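Local structure of taurine:2-oxoglutarate aminotransferase (Bifidobacterium kashiwanohense PV20-2, 6JIX) at residues K135-Y140 with H199-Q204. The protein probably transfers the amino group of taurine to 2-oxoglutarate, as a pyridoxal 5'-phosphate-dependent aminotransferase of class III. Residues are numbered along the deposited sequence; the frame is centred on the assembly and turned at random.
Sequences KIFSCY and HRLDEQ
The ring of Phe137 reaches from strand 135-139 to helix 190-208 and meets two side chains one helical turn apart, Leu201 and Gln204. Phe137 leaves the strand pointing at the helix, so the aromatic group spans most of the gap between two backbones whose nearest CA atoms, those of Phe137 and Leu201, are 9.5 Å apart. The touching atoms of the ring are CD2, CE2 and, more loosely, CZ. CD2 of Phe137 lies 3.8 Å from CD1 of Leu201, and the neighbouring CE2 of Phe137 lies 3.8 Å from CG of Gln204; both approaches are oblique to the ring. The phenyl and isobutyl groups run past one another in opposite senses, joined through a single methyl branch of the leucine. In Gln204, CG is anti to the backbone N (chi1 -174°) and the chain stays extended beyond it, which carries the methylene and then the amide past the phenyl group. The amide plane is turned 64° from the ring, ruling out a parallel stack, and CD of Gln204 is 3.9 Å from CE2 of Phe137. No hydrogen bond links the two segments; the amide nitrogen NE2 of Gln204 is instead bonded to the carbonyl of His173, which helps fix the amide's rotation. Replacing Phe137 with an alanine would probably open a gap between strand and helix, depriving the Leu201 methyl and the Gln204 methylene of their shared apolar partner. Within the seven-stranded sheet of the pyridoxal phosphate-binding fold, strand 135-139 runs parallel between 213-219 and 171-174. Phe137 also packs on Val213 and Ile216 of the former, Gln204 rests on Val172 and Phe174 of the latter, and Leu201 turns to Val238 and Leu241 of helix 234-245.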
# COMPACT_ATOMS: atom_id res chain seq x y z
N LYS A 135 17.14 -3.51 -15.84
CA LYS A 135 16.41 -4.78 -15.87
C LYS A 135 16.29 -5.42 -14.49
O LYS A 135 17.22 -5.37 -13.68
CB LYS A 135 17.11 -5.75 -16.82
CG LYS A 135 16.83 -5.49 -18.28
CD LYS A 135 17.69 -6.38 -19.18
CE LYS A 135 17.97 -5.69 -20.52
NZ LYS A 135 18.22 -6.68 -21.61
N ILE A 136 15.16 -6.08 -14.27
CA ILE A 136 14.88 -6.88 -13.08
C ILE A 136 14.63 -8.31 -13.53
O ILE A 136 13.76 -8.54 -14.38
CB ILE A 136 13.66 -6.37 -12.30
CG1 ILE A 136 13.84 -4.91 -11.84
CG2 ILE A 136 13.33 -7.33 -11.15
CD1 ILE A 136 14.91 -4.70 -10.79
N PHE A 137 15.38 -9.26 -12.99
CA PHE A 137 15.10 -10.68 -13.17
C PHE A 137 14.24 -11.19 -12.02
O PHE A 137 14.50 -10.88 -10.85
CB PHE A 137 16.40 -11.50 -13.23
CG PHE A 137 16.97 -11.67 -14.62
CD1 PHE A 137 17.13 -10.58 -15.46
CD2 PHE A 137 17.35 -12.91 -15.08
CE1 PHE A 137 17.64 -10.73 -16.74
CE2 PHE A 137 17.88 -13.08 -16.36
CZ PHE A 137 18.02 -11.98 -17.20
N SER A 138 13.24 -12.01 -12.35
CA SER A 138 12.46 -12.65 -11.30
C SER A 138 11.90 -13.97 -11.81
O SER A 138 11.86 -14.22 -13.02
CB SER A 138 11.33 -11.75 -10.78
OG SER A 138 10.60 -11.19 -11.84
N CYS A 139 11.44 -14.80 -10.87
CA CYS A 139 11.07 -16.17 -11.19
C CYS A 139 9.65 -16.23 -11.72
O CYS A 139 8.76 -15.50 -11.26
CB CYS A 139 11.17 -17.06 -9.96
SG CYS A 139 12.72 -16.97 -9.10
N TYR A 140 9.43 -17.14 -12.68
CA TYR A 140 8.08 -17.43 -13.16
C TYR A 140 7.20 -18.00 -12.04
O TYR A 140 6.01 -17.68 -11.96
CB TYR A 140 8.14 -18.40 -14.33
CG TYR A 140 8.33 -17.77 -15.69
CD1 TYR A 140 7.43 -16.83 -16.18
CD2 TYR A 140 9.42 -18.11 -16.49
CE1 TYR A 140 7.62 -16.24 -17.45
CE2 TYR A 140 9.61 -17.53 -17.75
CZ TYR A 140 8.71 -16.61 -18.23
OH TYR A 140 8.89 -16.03 -19.48
N HIS A 199 22.91 -22.86 -14.28
CA HIS A 199 23.48 -22.61 -15.60
C HIS A 199 22.47 -21.96 -16.54
O HIS A 199 22.83 -21.08 -17.33
CB HIS A 199 24.02 -23.90 -16.22
CG HIS A 199 24.55 -23.72 -17.61
ND1 HIS A 199 23.82 -24.06 -18.73
CD2 HIS A 199 25.71 -23.19 -18.06
CE1 HIS A 199 24.52 -23.76 -19.82
NE2 HIS A 199 25.67 -23.24 -19.43
N ARG A 200 21.21 -22.40 -16.48
CA ARG A 200 20.14 -21.73 -17.21
C ARG A 200 20.06 -20.25 -16.87
O ARG A 200 19.87 -19.40 -17.75
CB ARG A 200 18.79 -22.38 -16.92
CG ARG A 200 18.63 -23.81 -17.35
CD ARG A 200 17.16 -24.14 -17.26
NE ARG A 200 16.93 -25.57 -17.15
CZ ARG A 200 15.72 -26.12 -17.18
NH1 ARG A 200 14.63 -25.37 -17.33
NH2 ARG A 200 15.61 -27.44 -17.07
N LEU A 201 20.17 -19.92 -15.57
CA LEU A 201 20.08 -18.52 -15.17
C LEU A 201 21.30 -17.73 -15.64
O LEU A 201 21.17 -16.65 -16.22
CB LEU A 201 19.89 -18.43 -13.66
CG LEU A 201 19.94 -17.03 -13.04
CD1 LEU A 201 18.86 -16.09 -13.62
CD2 LEU A 201 19.84 -17.13 -11.52
N ASP A 202 22.50 -18.27 -15.41
CA ASP A 202 23.72 -17.65 -15.92
C ASP A 202 23.62 -17.40 -17.43
O ASP A 202 23.94 -16.31 -17.92
CB ASP A 202 24.93 -18.54 -15.59
CG ASP A 202 26.26 -17.84 -15.77
OD1 ASP A 202 26.27 -16.62 -16.03
OD2 ASP A 202 27.31 -18.49 -15.65
N GLU A 203 23.17 -18.41 -18.18
CA GLU A 203 23.09 -18.26 -19.63
C GLU A 203 22.10 -17.17 -20.01
O GLU A 203 22.36 -16.39 -20.93
CB GLU A 203 22.72 -19.58 -20.28
CG GLU A 203 23.44 -19.80 -21.60
CD GLU A 203 23.05 -21.10 -22.29
OE1 GLU A 203 22.01 -21.71 -21.91
OE2 GLU A 203 23.79 -21.51 -23.21
N GLN A 204 20.95 -17.13 -19.33
CA GLN A 204 19.97 -16.09 -19.62
C GLN A 204 20.48 -14.71 -19.22
O GLN A 204 20.30 -13.74 -19.97
CB GLN A 204 18.65 -16.40 -18.93
CG GLN A 204 17.56 -15.42 -19.32
CD GLN A 204 16.25 -15.72 -18.66
OE1 GLN A 204 16.21 -16.45 -17.68
NE2 GLN A 204 15.18 -15.15 -19.19